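Local coordinates for protein Rho guanine nucleotide exchange factor 3 (Mus musculus, PDB 2Z0Q) that acts as a guanine nucleotide exchange factor for the small GTPases RhoA and RhoB, here represented by its DH-PH module, at residues A23-S28 / D83-D88; Q29-L34 / E75-Q80; L283-D288 / F332-W337. One frame throughout, in Å; residues are numbered along the deposited sequence.

In the fold
From the N terminus, the chain first runs through helix 15-51, which supplies one side of both interaction 1 and interaction 2. Helix 67-84 comes back against it: E75-Q80 meets Q29-L34 in interaction 2, and the end of that helix with the turn after it, D83-D88, reaches A23-S28 in interaction 1. Interaction 2 is thus nested inside the loop closed by interaction 1, and the two touch where L78 packs on S28. Both belong to the helical DH domain. Interaction 3 closes a separate, later loop in the PH domain, tying strand 282-285 to helix 331-345, its centre about 47 Å from that of interaction 1 and about 41 Å from that of interaction 2.

Interaction 1 of 3, residues A23-S28 / D83-D88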
loop_
_atom_site.group_PDB
_atom_site.type_symbol
_atom_site.label_atom_id
_atom_site.label_comp_id
_atom_site.label_asym_id
_atom_site.label_seq_id
_atom_site.Cartn_x
_atom_site.Cartn_y
_atom_site.Cartn_z
ATOM N N ALA A 23 8.049 2.364 26.896
ATOM C CA ALA A 23 8.375 2.521 25.488
ATOM C C ALA A 23 9.267 1.379 24.971
ATOM O O ALA A 23 9.103 0.927 23.842
ATOM C CB ALA A 23 9.061 3.927 25.255
ATOM N N ILE A 24 10.200 0.920 25.800
ATOM C CA ILE A 24 11.114 -0.156 25.399
ATOM C C ILE A 24 10.359 -1.497 25.303
ATOM O O ILE A 24 10.538 -2.291 24.370
ATOM C CB ILE A 24 12.263 -0.250 26.401
ATOM C CG1 ILE A 24 13.182 0.952 26.209
ATOM C CG2 ILE A 24 13.062 -1.558 26.213
ATOM C CD1 ILE A 24 14.209 1.103 27.347
ATOM N N PHE A 25 9.479 -1.734 26.269
ATOM C CA PHE A 25 8.719 -2.972 26.250
ATOM C C PHE A 25 7.805 -3.002 25.017
ATOM O O PHE A 25 7.691 -4.028 24.347
ATOM C CB PHE A 25 7.871 -3.101 27.536
ATOM C CG PHE A 25 7.428 -4.508 27.810
ATOM C CD1 PHE A 25 8.326 -5.419 28.348
ATOM C CD2 PHE A 25 6.167 -4.934 27.454
ATOM C CE1 PHE A 25 7.966 -6.747 28.514
ATOM C CE2 PHE A 25 5.792 -6.279 27.618
ATOM C CZ PHE A 25 6.697 -7.164 28.141
ATOM N N GLU A 26 7.175 -1.859 24.719
ATOM C CA GLU A 26 6.274 -1.728 23.585
ATOM C C GLU A 26 6.991 -2.019 22.274
ATOM O O GLU A 26 6.431 -2.650 21.373
ATOM C CB GLU A 26 5.661 -0.319 23.555
ATOM C CG GLU A 26 4.524 -0.142 24.628
ATOM C CD GLU A 26 4.274 1.306 25.038
ATOM O OE1 GLU A 26 4.630 2.229 24.268
ATOM O OE2 GLU A 26 3.716 1.529 26.142
ATOM N N LEU A 27 8.222 -1.511 22.157
ATOM C CA LEU A 27 9.018 -1.775 20.958
ATOM C C LEU A 27 9.130 -3.279 20.721
ATOM O O LEU A 27 8.863 -3.769 19.637
ATOM C CB LEU A 27 10.429 -1.214 21.129
ATOM C CG LEU A 27 11.368 -1.563 19.959
ATOM C CD1 LEU A 27 10.827 -0.909 18.701
ATOM C CD2 LEU A 27 12.802 -1.008 20.251
ATOM N N SER A 28 9.506 -4.027 21.742
ATOM C CA SER A 28 9.661 -5.466 21.526
ATOM C C SER A 28 8.305 -6.146 21.305
ATOM O O SER A 28 8.193 -7.100 20.507
ATOM C CB SER A 28 10.408 -6.126 22.700
ATOM O OG SER A 28 9.476 -6.482 23.690
ATOM N N ASP A 83 17.240 -10.610 25.251
ATOM C CA ASP A 83 18.496 -10.991 25.881
ATOM C C ASP A 83 19.121 -9.954 26.805
ATOM O O ASP A 83 19.778 -10.301 27.778
ATOM C CB ASP A 83 19.502 -11.350 24.789
ATOM C CG ASP A 83 20.878 -11.582 25.339
ATOM O OD1 ASP A 83 21.036 -12.581 26.063
ATOM O OD2 ASP A 83 21.783 -10.761 25.058
ATOM N N VAL A 84 18.929 -8.678 26.492
ATOM C CA VAL A 84 19.488 -7.615 27.277
ATOM C C VAL A 84 18.690 -7.258 28.531
ATOM O O VAL A 84 19.199 -6.578 29.405
ATOM C CB VAL A 84 19.705 -6.360 26.382
ATOM C CG1 VAL A 84 18.371 -5.744 25.983
ATOM C CG2 VAL A 84 20.594 -5.389 27.083
ATOM N N ARG A 85 17.448 -7.734 28.636
ATOM C CA ARG A 85 16.649 -7.427 29.826
ATOM C C ARG A 85 17.281 -7.971 31.097
ATOM O O ARG A 85 17.866 -9.053 31.088
ATOM C CB ARG A 85 15.253 -8.035 29.728
ATOM C CG ARG A 85 14.307 -7.291 28.862
ATOM C CD ARG A 85 12.990 -8.035 28.725
ATOM N NE ARG A 85 12.174 -7.407 27.687
ATOM C CZ ARG A 85 11.137 -7.992 27.093
ATOM N NH1 ARG A 85 10.776 -9.228 27.440
ATOM N NH2 ARG A 85 10.477 -7.354 26.135
ATOM N N LYS A 86 17.169 -7.223 32.182
ATOM C CA LYS A 86 17.706 -7.667 33.470
ATOM C C LYS A 86 16.700 -8.707 33.990
ATOM O O LYS A 86 15.599 -8.861 33.430
ATOM C CB LYS A 86 17.783 -6.471 34.433
ATOM C CG LYS A 86 18.788 -5.369 34.021
ATOM C CD LYS A 86 18.451 -4.096 34.780
ATOM C CE LYS A 86 19.680 -3.370 35.320
ATOM N NZ LYS A 86 19.288 -2.234 36.218
ATOM N N PRO A 87 17.085 -9.455 35.043
ATOM C CA PRO A 87 16.242 -10.484 35.664
ATOM C C PRO A 87 14.879 -9.941 36.080
ATOM O O PRO A 87 13.915 -10.704 36.139
ATOM C CB PRO A 87 17.062 -10.915 36.889
ATOM C CG PRO A 87 18.489 -10.827 36.376
ATOM C CD PRO A 87 18.475 -9.524 35.545
ATOM N N ASP A 88 14.799 -8.643 36.389
ATOM C CA ASP A 88 13.514 -8.073 36.800
ATOM C C ASP A 88 12.654 -7.596 35.622
ATOM O O ASP A 88 11.623 -6.984 35.847
ATOM C CB ASP A 88 13.699 -6.918 37.811
ATOM C CG ASP A 88 14.308 -5.666 37.209
ATOM O OD1 ASP A 88 14.576 -5.640 35.990
ATOM O OD2 ASP A 88 14.524 -4.698 37.986
#
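Over one face of the R85 guanidinium lies the CE1 corner of the F25 ring, with S28 OG at the edge. F25 CE1 stands 3.4 Å above the guanidinium plane and is displaced to the rim, so only the ring's rim lies over the group; the two planes are inclined by 23°. Seen from the ring, R85 NH2 arrives obliquely, 3.5 Å from F25 CE1. With CG anti to the backbone N (chi1 -161°), F25 swings its ring off the helix flank to where the arginine arrives. R85 itself runs out straight from CG to NE and crosses the phenylalanine side chain at about a right angle.

At the guanidinium edge, S28 OG lies 2.8 Å from R85 NH2, near the plane of the group, but the angle is poor and the pair does not count as a hydrogen bond. The serine hydroxyl instead donates to the backbone carbonyl one turn back in its own helix, with S28 OG 3.1 Å from F25 O and tilted 19° from the carbonyl plane. S28 also packs on L78 and L81 of helix 67-84, while I24, V84 and R85 all rest on T91. The contact therefore joins the first long DH helix, 15-51, to the turn that follows helix 67-84.

Because the hydroxyl proton is committed to F25 O, the serine presents its oxygen to the cationic edge. The attraction there is probably electrostatic, with some dispersion from the ring's rim, and would probably steer the guanidinium without a directed bond.

Interaction 2 of 3, residues Q29-L34 / E75-Q80; sequences QGEEDL and EELLSQ
Packing between E31, E32, L77 and L78 makes up the contact across these two helices. L77 CD2 comes within 3.5 Å of E31 CD and is about equally distant from the two carboxylate oxygens, so a methyl group meets the middle of the acid. The glutamate bends at its second torsion (chi2 -59°), which turns the carboxylate toward L77; the two side chains cross at about a right angle. One residue on, L78 is inserted beside the helix backbone: its CB is 4.2 Å from E31 CB, and its CD2 reaches E32 CA at 4.0 Å. L78 has CG anti to the backbone N (chi1 -177°), and this extends the isobutyl group across the gap to E32.

Between the two segments the contact is apolar, and the polar bonds of E31 go to residues outside them. E31 OE1 is bonded to H74 ND1, one turn of helix 67-84 before L78, and so ties the two helices together, while E31 OE2 forms a salt bridge with R159 and accepts a hydrogen bond from Y163 OH. Both oxygens of this buried acid are therefore satisfied despite the methyl group against it. On helix 67-84, Q80 NE2 donates over one turn to E76 OE2 at 2.8 Å, using the anti lone pair of the carboxylate.

Helix segments 29-34 and 75-80 run roughly antiparallel, 145° apart in direction, and their axes approach to 9.2 Å, with E31 and L78 nearest by CA. The pair forms part of the DH helical bundle. L77 continues onto I97 and W101 of helix 95-101, L78 also covers I35 of helix 15-51, and L34 packs on I155 and R159 of helix 155-172, so that further helices flank the pair.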
loop_
_atom_site.group_PDB
_atom_site.type_symbol
_atom_site.label_atom_id
_atom_site.label_comp_id
_atom_site.label_asym_id
_atom_site.label_seq_id
_atom_site.Cartn_x
_atom_site.Cartn_y
_atom_site.Cartn_z
ATOM N N GLN A 29 7.255 -5.666 21.962
ATOM C CA GLN A 29 5.964 -6.313 21.727
ATOM C C GLN A 29 5.544 -6.150 20.271
ATOM O O GLN A 29 4.860 -7.018 19.717
ATOM C CB GLN A 29 4.847 -5.742 22.615
ATOM C CG GLN A 29 5.020 -6.047 24.107
ATOM C CD GLN A 29 3.818 -5.573 24.932
ATOM O OE1 GLN A 29 3.113 -6.384 25.601
ATOM N NE2 GLN A 29 3.559 -4.263 24.877
ATOM N N GLY A 30 5.930 -5.034 19.645
ATOM C CA GLY A 30 5.537 -4.826 18.263
ATOM C C GLY A 30 6.258 -5.775 17.319
ATOM O O GLY A 30 5.721 -6.142 16.260
ATOM N N GLU A 31 7.494 -6.130 17.679
ATOM C CA GLU A 31 8.292 -7.073 16.886
ATOM C C GLU A 31 7.566 -8.435 17.002
ATOM O O GLU A 31 7.326 -9.135 16.006
ATOM C CB GLU A 31 9.704 -7.194 17.463
ATOM C CG GLU A 31 10.528 -5.880 17.351
ATOM C CD GLU A 31 10.648 -5.457 15.918
ATOM O OE1 GLU A 31 10.998 -6.315 15.093
ATOM O OE2 GLU A 31 10.379 -4.280 15.594
ATOM N N GLU A 32 7.204 -8.777 18.233
ATOM C CA GLU A 32 6.512 -10.033 18.479
ATOM C C GLU A 32 5.216 -10.112 17.684
ATOM O O GLU A 32 4.943 -11.145 17.053
ATOM C CB GLU A 32 6.250 -10.195 19.976
ATOM C CG GLU A 32 5.528 -11.480 20.348
ATOM C CD GLU A 32 5.626 -11.740 21.853
ATOM O OE1 GLU A 32 5.606 -10.752 22.622
ATOM O OE2 GLU A 32 5.721 -12.917 22.258
ATOM N N ASP A 33 4.432 -9.034 17.707
ATOM C CA ASP A 33 3.164 -8.945 16.969
ATOM C C ASP A 33 3.385 -9.098 15.449
ATOM O O ASP A 33 2.607 -9.771 14.749
ATOM C CB ASP A 33 2.476 -7.584 17.223
ATOM C CG ASP A 33 1.880 -7.475 18.629
ATOM O OD1 ASP A 33 1.821 -8.497 19.338
ATOM O OD2 ASP A 33 1.477 -6.356 19.029
ATOM N N LEU A 34 4.414 -8.429 14.927
ATOM C CA LEU A 34 4.705 -8.524 13.493
ATOM C C LEU A 34 5.087 -9.978 13.091
ATOM O O LEU A 34 4.575 -10.510 12.101
ATOM C CB LEU A 34 5.852 -7.567 13.119
ATOM C CG LEU A 34 6.329 -7.670 11.664
ATOM C CD1 LEU A 34 7.022 -6.366 11.217
ATOM C CD2 LEU A 34 7.313 -8.842 11.560
ATOM N N GLU A 75 12.928 -11.417 14.206
ATOM C CA GLU A 75 13.223 -12.371 15.252
ATOM C C GLU A 75 14.569 -12.029 15.844
ATOM O O GLU A 75 14.763 -12.156 17.054
ATOM C CB GLU A 75 13.242 -13.817 14.713
ATOM C CG GLU A 75 11.880 -14.307 14.238
ATOM C CD GLU A 75 11.934 -15.722 13.650
ATOM O OE1 GLU A 75 12.656 -15.936 12.651
ATOM O OE2 GLU A 75 11.245 -16.610 14.202
ATOM N N GLU A 76 15.509 -11.602 14.998
ATOM C CA GLU A 76 16.827 -11.241 15.495
ATOM C C GLU A 76 16.722 -10.026 16.407
ATOM O O GLU A 76 17.339 -10.004 17.461
ATOM C CB GLU A 76 17.789 -10.920 14.356
ATOM C CG GLU A 76 19.182 -10.540 14.834
ATOM C CD GLU A 76 19.877 -11.679 15.536
ATOM O OE1 GLU A 76 19.671 -12.842 15.124
ATOM O OE2 GLU A 76 20.641 -11.433 16.485
ATOM N N LEU A 77 15.948 -9.019 16.019
ATOM C CA LEU A 77 15.862 -7.847 16.891
ATOM C C LEU A 77 15.199 -8.238 18.213
ATOM O O LEU A 77 15.666 -7.890 19.292
ATOM C CB LEU A 77 15.084 -6.715 16.217
ATOM C CG LEU A 77 14.825 -5.538 17.157
ATOM C CD1 LEU A 77 16.129 -4.980 17.694
ATOM C CD2 LEU A 77 13.982 -4.504 16.416
ATOM N N LEU A 78 14.090 -8.952 18.133
ATOM C CA LEU A 78 13.399 -9.379 19.346
ATOM C C LEU A 78 14.308 -10.170 20.288
ATOM O O LEU A 78 14.326 -9.939 21.489
ATOM C CB LEU A 78 12.183 -10.201 18.956
ATOM C CG LEU A 78 11.276 -10.691 20.091
ATOM C CD1 LEU A 78 10.753 -9.507 20.877
ATOM C CD2 LEU A 78 10.120 -11.483 19.483
ATOM N N SER A 79 15.052 -11.125 19.734
ATOM C CA SER A 79 15.943 -11.946 20.523
ATOM C C SER A 79 16.956 -11.089 21.273
ATOM O O SER A 79 17.222 -11.322 22.450
ATOM C CB SER A 79 16.666 -12.952 19.605
ATOM O OG SER A 79 17.624 -13.681 20.341
ATOM N N GLN A 80 17.518 -10.092 20.594
ATOM C CA GLN A 80 18.494 -9.212 21.220
ATOM C C GLN A 80 17.881 -8.332 22.317
ATOM O O GLN A 80 18.493 -8.126 23.375
ATOM C CB GLN A 80 19.178 -8.344 20.155
ATOM C CG GLN A 80 20.210 -9.131 19.328
ATOM C CD GLN A 80 20.913 -8.272 18.314
ATOM O OE1 GLN A 80 21.444 -7.212 18.645
ATOM N NE2 GLN A 80 20.941 -8.729 17.066
#

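Interaction 3 of 3, residues L283-D288 / F332-W337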
loop_
_atom_site.group_PDB
_atom_site.type_symbol
_atom_site.label_atom_id
_atom_site.label_comp_id
_atom_site.label_asym_id
_atom_site.label_seq_id
_atom_site.Cartn_x
_atom_site.Cartn_y
_atom_site.Cartn_z
ATOM N N LEU A 283 -14.504 17.611 -13.378
ATOM C CA LEU A 283 -14.901 16.716 -12.300
ATOM C C LEU A 283 -16.166 17.249 -11.668
ATOM O O LEU A 283 -16.215 18.421 -11.286
ATOM C CB LEU A 283 -13.794 16.672 -11.221
ATOM C CG LEU A 283 -14.152 15.932 -9.935
ATOM C CD1 LEU A 283 -14.316 14.413 -10.204
ATOM C CD2 LEU A 283 -13.018 16.138 -8.921
ATOM N N GLU A 284 -17.187 16.418 -11.571
ATOM C CA GLU A 284 -18.453 16.836 -10.951
ATOM C C GLU A 284 -18.874 15.813 -9.915
ATOM O O GLU A 284 -18.879 14.622 -10.173
ATOM C CB GLU A 284 -19.537 16.995 -12.035
ATOM C CG GLU A 284 -19.196 18.180 -12.944
ATOM C CD GLU A 284 -20.039 18.267 -14.214
ATOM O OE1 GLU A 284 -20.448 17.219 -14.730
ATOM O OE2 GLU A 284 -20.239 19.417 -14.716
ATOM N N ASP A 285 -19.215 16.273 -8.728
ATOM C CA ASP A 285 -19.630 15.352 -7.679
ATOM C C ASP A 285 -21.073 14.995 -7.936
ATOM O O ASP A 285 -21.851 15.867 -8.343
ATOM C CB ASP A 285 -19.523 16.071 -6.328
ATOM C CG ASP A 285 -19.711 15.152 -5.148
ATOM O OD1 ASP A 285 -20.131 14.001 -5.329
ATOM O OD2 ASP A 285 -19.423 15.615 -4.019
ATOM N N LEU A 286 -21.449 13.739 -7.737
ATOM C CA LEU A 286 -22.848 13.352 -7.891
ATOM C C LEU A 286 -23.398 12.981 -6.515
ATOM O O LEU A 286 -22.767 12.240 -5.791
ATOM C CB LEU A 286 -23.008 12.141 -8.793
ATOM C CG LEU A 286 -22.810 12.383 -10.290
ATOM C CD1 LEU A 286 -21.502 13.073 -10.519
ATOM C CD2 LEU A 286 -22.786 11.034 -11.023
ATOM N N GLN A 287 -24.575 13.484 -6.179
ATOM C CA GLN A 287 -25.187 13.125 -4.898
ATOM C C GLN A 287 -25.706 11.692 -5.029
ATOM O O GLN A 287 -25.996 11.228 -6.123
ATOM C CB GLN A 287 -26.364 14.054 -4.594
ATOM C CG GLN A 287 -25.973 15.475 -4.278
ATOM C CD GLN A 287 -27.192 16.306 -3.910
ATOM O OE1 GLN A 287 -28.101 16.500 -4.726
ATOM N NE2 GLN A 287 -27.221 16.790 -2.680
ATOM N N ASP A 288 -25.851 10.984 -3.914
ATOM C CA ASP A 288 -26.354 9.644 -4.003
ATOM C C ASP A 288 -27.760 9.673 -4.588
ATOM O O ASP A 288 -28.586 10.499 -4.204
ATOM C CB ASP A 288 -26.374 8.968 -2.623
ATOM C CG ASP A 288 -24.989 8.790 -2.054
ATOM O OD1 ASP A 288 -24.011 8.858 -2.822
ATOM O OD2 ASP A 288 -24.883 8.559 -0.830
ATOM N N PHE A 332 -15.381 6.937 1.913
ATOM C CA PHE A 332 -14.005 7.383 2.057
ATOM C C PHE A 332 -13.221 7.338 0.744
ATOM O O PHE A 332 -12.496 8.283 0.399
ATOM C CB PHE A 332 -13.315 6.510 3.128
ATOM C CG PHE A 332 -11.850 6.768 3.270
ATOM C CD1 PHE A 332 -11.380 7.993 3.732
ATOM C CD2 PHE A 332 -10.932 5.784 2.934
ATOM C CE1 PHE A 332 -10.019 8.246 3.855
ATOM C CE2 PHE A 332 -9.580 6.010 3.047
ATOM C CZ PHE A 332 -9.110 7.255 3.512
ATOM N N ASN A 333 -13.378 6.244 -0.000
ATOM C CA ASN A 333 -12.678 6.109 -1.278
ATOM C C ASN A 333 -13.159 7.170 -2.283
ATOM O O ASN A 333 -12.377 7.656 -3.088
ATOM C CB ASN A 333 -12.892 4.702 -1.871
ATOM C CG ASN A 333 -11.983 4.420 -3.077
ATOM O OD1 ASN A 333 -10.766 4.662 -3.034
ATOM N ND2 ASN A 333 -12.564 3.902 -4.155
ATOM N N LYS A 334 -14.447 7.505 -2.244
ATOM C CA LYS A 334 -14.956 8.536 -3.161
ATOM C C LYS A 334 -14.284 9.873 -2.854
ATOM O O LYS A 334 -13.799 10.564 -3.755
ATOM C CB LYS A 334 -16.480 8.685 -3.056
ATOM C CG LYS A 334 -16.952 10.005 -3.765
ATOM C CD LYS A 334 -18.462 10.020 -4.002
ATOM C CE LYS A 334 -18.949 11.477 -4.252
ATOM N NZ LYS A 334 -20.406 11.468 -4.589
ATOM N N GLN A 335 -14.210 10.241 -1.567
ATOM C CA GLN A 335 -13.547 11.498 -1.222
ATOM C C GLN A 335 -12.072 11.500 -1.648
ATOM O O GLN A 335 -11.585 12.516 -2.124
ATOM C CB GLN A 335 -13.662 11.793 0.305
ATOM C CG GLN A 335 -13.270 13.241 0.685
ATOM C CD GLN A 335 -14.187 14.288 0.051
ATOM O OE1 GLN A 335 -15.413 14.164 0.119
ATOM N NE2 GLN A 335 -13.600 15.316 -0.549
ATOM N N GLN A 336 -11.377 10.367 -1.471
ATOM C CA GLN A 336 -9.966 10.234 -1.857
ATOM C C GLN A 336 -9.797 10.569 -3.338
ATOM O O GLN A 336 -8.909 11.309 -3.727
ATOM C CB GLN A 336 -9.474 8.799 -1.603
ATOM C CG GLN A 336 -9.564 8.311 -0.132
ATOM C CD GLN A 336 -9.022 6.879 0.044
ATOM O OE1 GLN A 336 -9.566 5.905 -0.517
ATOM N NE2 GLN A 336 -7.932 6.748 0.823
ATOM N N TRP A 337 -10.666 9.995 -4.169
ATOM C CA TRP A 337 -10.644 10.283 -5.606
ATOM C C TRP A 337 -10.905 11.754 -5.888
ATOM O O TRP A 337 -10.205 12.378 -6.673
ATOM C CB TRP A 337 -11.670 9.414 -6.341
ATOM C CG TRP A 337 -11.105 8.086 -6.753
ATOM C CD1 TRP A 337 -11.319 6.871 -6.165
ATOM C CD2 TRP A 337 -10.197 7.856 -7.832
ATOM N NE1 TRP A 337 -10.592 5.895 -6.825
ATOM C CE2 TRP A 337 -9.901 6.475 -7.846
ATOM C CE3 TRP A 337 -9.608 8.680 -8.790
ATOM C CZ2 TRP A 337 -9.031 5.910 -8.788
ATOM C CZ3 TRP A 337 -8.744 8.121 -9.722
ATOM C CH2 TRP A 337 -8.471 6.744 -9.710
HETATM O O HOH W 1 -21.822 10.531 -2.263
#
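K334 and D285 form a salt bridge in which K334 NZ lies 2.7 Å from D285 OD1, meeting that oxygen nearly along its C-O axis. The lysine leaves its helix with CG opposite the backbone N (chi1 166°) and runs extended to NZ, spanning the gap between helix and strand edge and crossing the aspartate at about a right angle. Its ammonium is the tightly held part of the contact: besides the aspartate it donates to F310 O, and L286 O stands 2.8 Å from K334 NZ. In PH domains a C-terminal helix closes one end of a β-sandwich; here helix 331-345 does so, with W337 buried against C234 and L238 and L283 resting on L338 and I341. A methionine in place of K334 would probably leave the D285 carboxylate without its counter-charge and F310 O without this donor. The side toward D288, which is exposed, is looser and bridged by water. There D288 OD1 stays 4.8 Å from K334 NZ, and a water joins them, accepting from the lysine at 2.9 Å (K334 NZ to water O) and donating to D288 OD1, which also accepts from the backbone N of N309.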